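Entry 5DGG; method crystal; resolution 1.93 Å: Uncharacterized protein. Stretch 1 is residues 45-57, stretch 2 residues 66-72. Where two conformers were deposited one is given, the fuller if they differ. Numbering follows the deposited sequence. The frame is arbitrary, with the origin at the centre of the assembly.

Stretch 1 45-57: SDVFNPEVHYIMI
Stretch 2, residues 66-72: GVYLSKP

A lysine just after a β-strand can tie that strand to a neighbouring helix end and loop by giving its ammonium group to backbone carbonyls, as this antiparallel pair illustrates. Stretch 1 opens with the last helical turn, Ser45 to Val47. Lys71, its chi angles m, t, t, t, reaches this end fully extended, and NZ donates to Asp46 O (3.0 Å) and Val47 O (2.7 Å). Val47 (t) also sets CG2 4.0 Å from Leu69 CD2. Phe48 leaves helical phi/psi, and a type I turn follows from Asn49 to Val52, closed by Val52 N to Asn49 O (3.1 Å). The Asn49 side chain (t) braces it: OD1 accepts from Glu51 N at 2.8 Å, while ND2 donates to Glu51 OE1 at 3.1 Å. Asn49 O lies 2.7 Å from Lys71 NZ, which makes a weak hydrogen bond to Val52 O (2.9 Å).

At His53 (chi1 t, chi2 80°) the chains come into register: its O accepts from Lys71 N (3.0 Å), Lys71 CB sits over one ring face, 4.1 Å from the centroid, and a water bridges His53 NE2 (2.8 Å) to Lys71 O (3.0 Å).

Strand 54-57 (phi -106 to -136, psi 122 to 143) then runs antiparallel to strand 66-70, at 169°. Extended residues turn N-H and C=O alternately toward and away from the partner, so pair types alternate. Tyr54 (m, -85°) faces Ser70 (m) in a non-hydrogen-bonded pair (CA-CA 4.7 Å), Ser70 OG at its ring edge, 3.5 Å from CD1. On the opposite face, Ile55 (m, t) and Leu69 (t, p) pack CD1 against CD2 (4.1 Å), with Ile55 N to Leu69 O 2.9 Å and Leu69 N to Ile55 O 2.8 Å. Met56 (m, t, t) pairs without hydrogen bonds with Tyr68 (m, -87°; CA-CA 4.6 Å) on the Tyr54 face, SD at the ring edge, 3.8 Å from CE1. Ile57 (m, t) and Val67 (t), on the Ile55 face, form the second hydrogen-bonded pair: Ile57 N to Val67 O is 2.7 Å and Val67 N to Ile57 O 3.0 Å.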

# COMPACT_ATOMS: atom_id res chain seq x y z
N SER A 45 7.31 -9.01 -14.05
CA SER A 45 6.60 -10.23 -14.32
C SER A 45 5.09 -10.11 -14.04
O SER A 45 4.27 -10.58 -14.82
CB SER A 45 7.18 -11.37 -13.52
OG SER A 45 6.33 -12.45 -13.70
N ASP A 46 4.73 -9.48 -12.93
CA ASP A 46 3.33 -9.26 -12.55
C ASP A 46 2.65 -8.21 -13.43
O ASP A 46 1.51 -8.40 -13.86
CB ASP A 46 3.27 -8.81 -11.09
CG ASP A 46 3.64 -9.91 -10.12
OD1 ASP A 46 3.55 -11.11 -10.48
OD2 ASP A 46 4.00 -9.56 -9.00
N VAL A 47 3.36 -7.13 -13.75
CA VAL A 47 2.84 -6.12 -14.64
C VAL A 47 2.38 -6.72 -15.95
O VAL A 47 1.34 -6.35 -16.44
CB VAL A 47 3.83 -4.98 -14.86
CG1 VAL A 47 3.48 -4.16 -16.08
CG2 VAL A 47 3.82 -4.11 -13.61
N PHE A 48 3.15 -7.67 -16.47
CA PHE A 48 2.90 -8.22 -17.78
C PHE A 48 2.24 -9.58 -17.72
O PHE A 48 2.12 -10.26 -18.76
CB PHE A 48 4.20 -8.21 -18.63
CG PHE A 48 4.66 -6.83 -18.98
CD1 PHE A 48 3.93 -6.05 -19.86
CD2 PHE A 48 5.80 -6.28 -18.37
CE1 PHE A 48 4.35 -4.79 -20.14
CE2 PHE A 48 6.21 -5.00 -18.66
CZ PHE A 48 5.49 -4.26 -19.57
N ASN A 49 1.73 -9.97 -16.56
CA ASN A 49 1.08 -11.25 -16.43
C ASN A 49 -0.43 -11.05 -16.53
O ASN A 49 -1.02 -10.31 -15.71
CB ASN A 49 1.43 -11.94 -15.13
CG ASN A 49 0.71 -13.27 -14.97
OD1 ASN A 49 -0.27 -13.54 -15.69
ND2 ASN A 49 1.17 -14.09 -14.06
N PRO A 50 -1.08 -11.69 -17.54
CA PRO A 50 -2.50 -11.50 -17.78
C PRO A 50 -3.38 -11.83 -16.59
O PRO A 50 -4.42 -11.21 -16.44
CB PRO A 50 -2.80 -12.48 -18.94
CG PRO A 50 -1.68 -13.47 -18.90
CD PRO A 50 -0.50 -12.62 -18.53
N GLU A 51 -2.97 -12.77 -15.76
CA GLU A 51 -3.78 -13.23 -14.62
C GLU A 51 -3.81 -12.22 -13.43
O GLU A 51 -4.66 -12.34 -12.55
CB GLU A 51 -3.27 -14.58 -14.11
CG GLU A 51 -3.23 -15.70 -15.16
CD GLU A 51 -1.82 -16.26 -15.40
OE1 GLU A 51 -0.96 -16.24 -14.47
OE2 GLU A 51 -1.57 -16.74 -16.53
N VAL A 52 -2.84 -11.30 -13.40
CA VAL A 52 -2.72 -10.27 -12.37
C VAL A 52 -3.40 -9.02 -12.86
O VAL A 52 -3.14 -8.56 -13.98
CB VAL A 52 -1.24 -9.94 -12.13
CG1 VAL A 52 -1.11 -8.72 -11.21
CG2 VAL A 52 -0.54 -11.14 -11.56
N HIS A 53 -4.30 -8.48 -12.05
CA HIS A 53 -4.97 -7.26 -12.40
C HIS A 53 -4.66 -6.08 -11.46
O HIS A 53 -4.78 -4.93 -11.87
CB HIS A 53 -6.46 -7.47 -12.42
CG HIS A 53 -7.16 -6.35 -13.08
ND1 HIS A 53 -7.23 -6.24 -14.45
CD2 HIS A 53 -7.69 -5.22 -12.58
CE1 HIS A 53 -7.87 -5.12 -14.76
NE2 HIS A 53 -8.13 -4.47 -13.64
N TYR A 54 -4.29 -6.37 -10.23
CA TYR A 54 -3.97 -5.35 -9.25
C TYR A 54 -2.65 -5.67 -8.57
O TYR A 54 -2.36 -6.83 -8.29
CB TYR A 54 -5.03 -5.24 -8.19
CG TYR A 54 -6.39 -5.02 -8.68
CD1 TYR A 54 -6.81 -3.74 -8.95
CD2 TYR A 54 -7.30 -6.07 -8.83
CE1 TYR A 54 -8.06 -3.48 -9.42
CE2 TYR A 54 -8.60 -5.82 -9.33
CZ TYR A 54 -8.96 -4.50 -9.57
OH TYR A 54 -10.21 -4.09 -10.05
N ILE A 55 -1.84 -4.64 -8.31
CA ILE A 55 -0.55 -4.78 -7.61
C ILE A 55 -0.49 -3.70 -6.53
O ILE A 55 -0.64 -2.54 -6.87
CB ILE A 55 0.64 -4.63 -8.56
CG1 ILE A 55 0.55 -5.65 -9.70
CG2 ILE A 55 1.90 -4.87 -7.77
CD1 ILE A 55 1.55 -5.53 -10.84
N MET A 56 -0.33 -4.09 -5.27
CA MET A 56 -0.15 -3.17 -4.15
C MET A 56 1.30 -3.17 -3.66
O MET A 56 1.95 -4.22 -3.53
CB MET A 56 -1.00 -3.55 -2.96
CG MET A 56 -2.42 -3.98 -3.22
SD MET A 56 -3.20 -3.97 -1.58
CE MET A 56 -4.80 -4.41 -2.13
N ILE A 57 1.79 -2.02 -3.27
CA ILE A 57 3.15 -1.96 -2.68
C ILE A 57 3.15 -1.07 -1.47
O ILE A 57 2.79 0.09 -1.57
CB ILE A 57 4.23 -1.41 -3.68
CG1 ILE A 57 4.06 -2.01 -5.07
CG2 ILE A 57 5.63 -1.69 -3.11
CD1 ILE A 57 5.10 -1.56 -6.10
N GLY A 66 1.17 3.97 0.47
CA GLY A 66 0.69 2.86 -0.33
C GLY A 66 0.63 3.18 -1.80
O GLY A 66 0.32 4.30 -2.19
N VAL A 67 1.02 2.22 -2.62
CA VAL A 67 0.94 2.31 -4.04
C VAL A 67 0.02 1.22 -4.56
O VAL A 67 0.25 0.02 -4.27
CB VAL A 67 2.35 2.11 -4.63
CG1 VAL A 67 2.31 2.02 -6.15
CG2 VAL A 67 3.26 3.19 -4.15
N TYR A 68 -0.97 1.60 -5.35
CA TYR A 68 -1.98 0.67 -5.88
C TYR A 68 -2.09 0.81 -7.38
O TYR A 68 -2.56 1.85 -7.89
CB TYR A 68 -3.35 0.85 -5.19
CG TYR A 68 -3.17 0.94 -3.73
CD1 TYR A 68 -3.14 -0.21 -2.98
CD2 TYR A 68 -3.02 2.16 -3.08
CE1 TYR A 68 -2.91 -0.17 -1.64
CE2 TYR A 68 -2.79 2.21 -1.74
CZ TYR A 68 -2.71 1.05 -1.03
OH TYR A 68 -2.53 1.05 0.34
N LEU A 69 -1.64 -0.22 -8.09
CA LEU A 69 -1.67 -0.25 -9.54
C LEU A 69 -2.81 -1.13 -10.01
O LEU A 69 -2.95 -2.29 -9.56
CB LEU A 69 -0.33 -0.79 -10.11
CG LEU A 69 -0.17 -0.87 -11.64
CD1 LEU A 69 -0.09 0.50 -12.31
CD2 LEU A 69 1.09 -1.64 -12.01
N SER A 70 -3.62 -0.59 -10.90
CA SER A 70 -4.75 -1.26 -11.51
C SER A 70 -4.49 -1.29 -12.99
O SER A 70 -4.19 -0.26 -13.62
CB SER A 70 -6.07 -0.50 -11.28
OG SER A 70 -6.35 -0.40 -9.93
N LYS A 71 -4.61 -2.47 -13.58
CA LYS A 71 -4.45 -2.63 -15.04
C LYS A 71 -5.66 -2.17 -15.81
O LYS A 71 -6.77 -2.00 -15.23
CB LYS A 71 -4.17 -4.09 -15.35
CG LYS A 71 -2.80 -4.48 -14.92
CD LYS A 71 -2.44 -5.82 -15.51
CE LYS A 71 -1.22 -6.36 -14.84
NZ LYS A 71 -0.88 -7.65 -15.49
N PRO A 72 -5.50 -1.96 -17.15
CA PRO A 72 -6.67 -1.45 -17.92
C PRO A 72 -7.89 -2.41 -17.97
O PRO A 72 -7.71 -3.62 -18.02
CB PRO A 72 -6.10 -1.19 -19.33
CG PRO A 72 -4.78 -1.91 -19.39
CD PRO A 72 -4.29 -2.12 -17.98
O HOH W 1 -9.35 -1.94 -13.72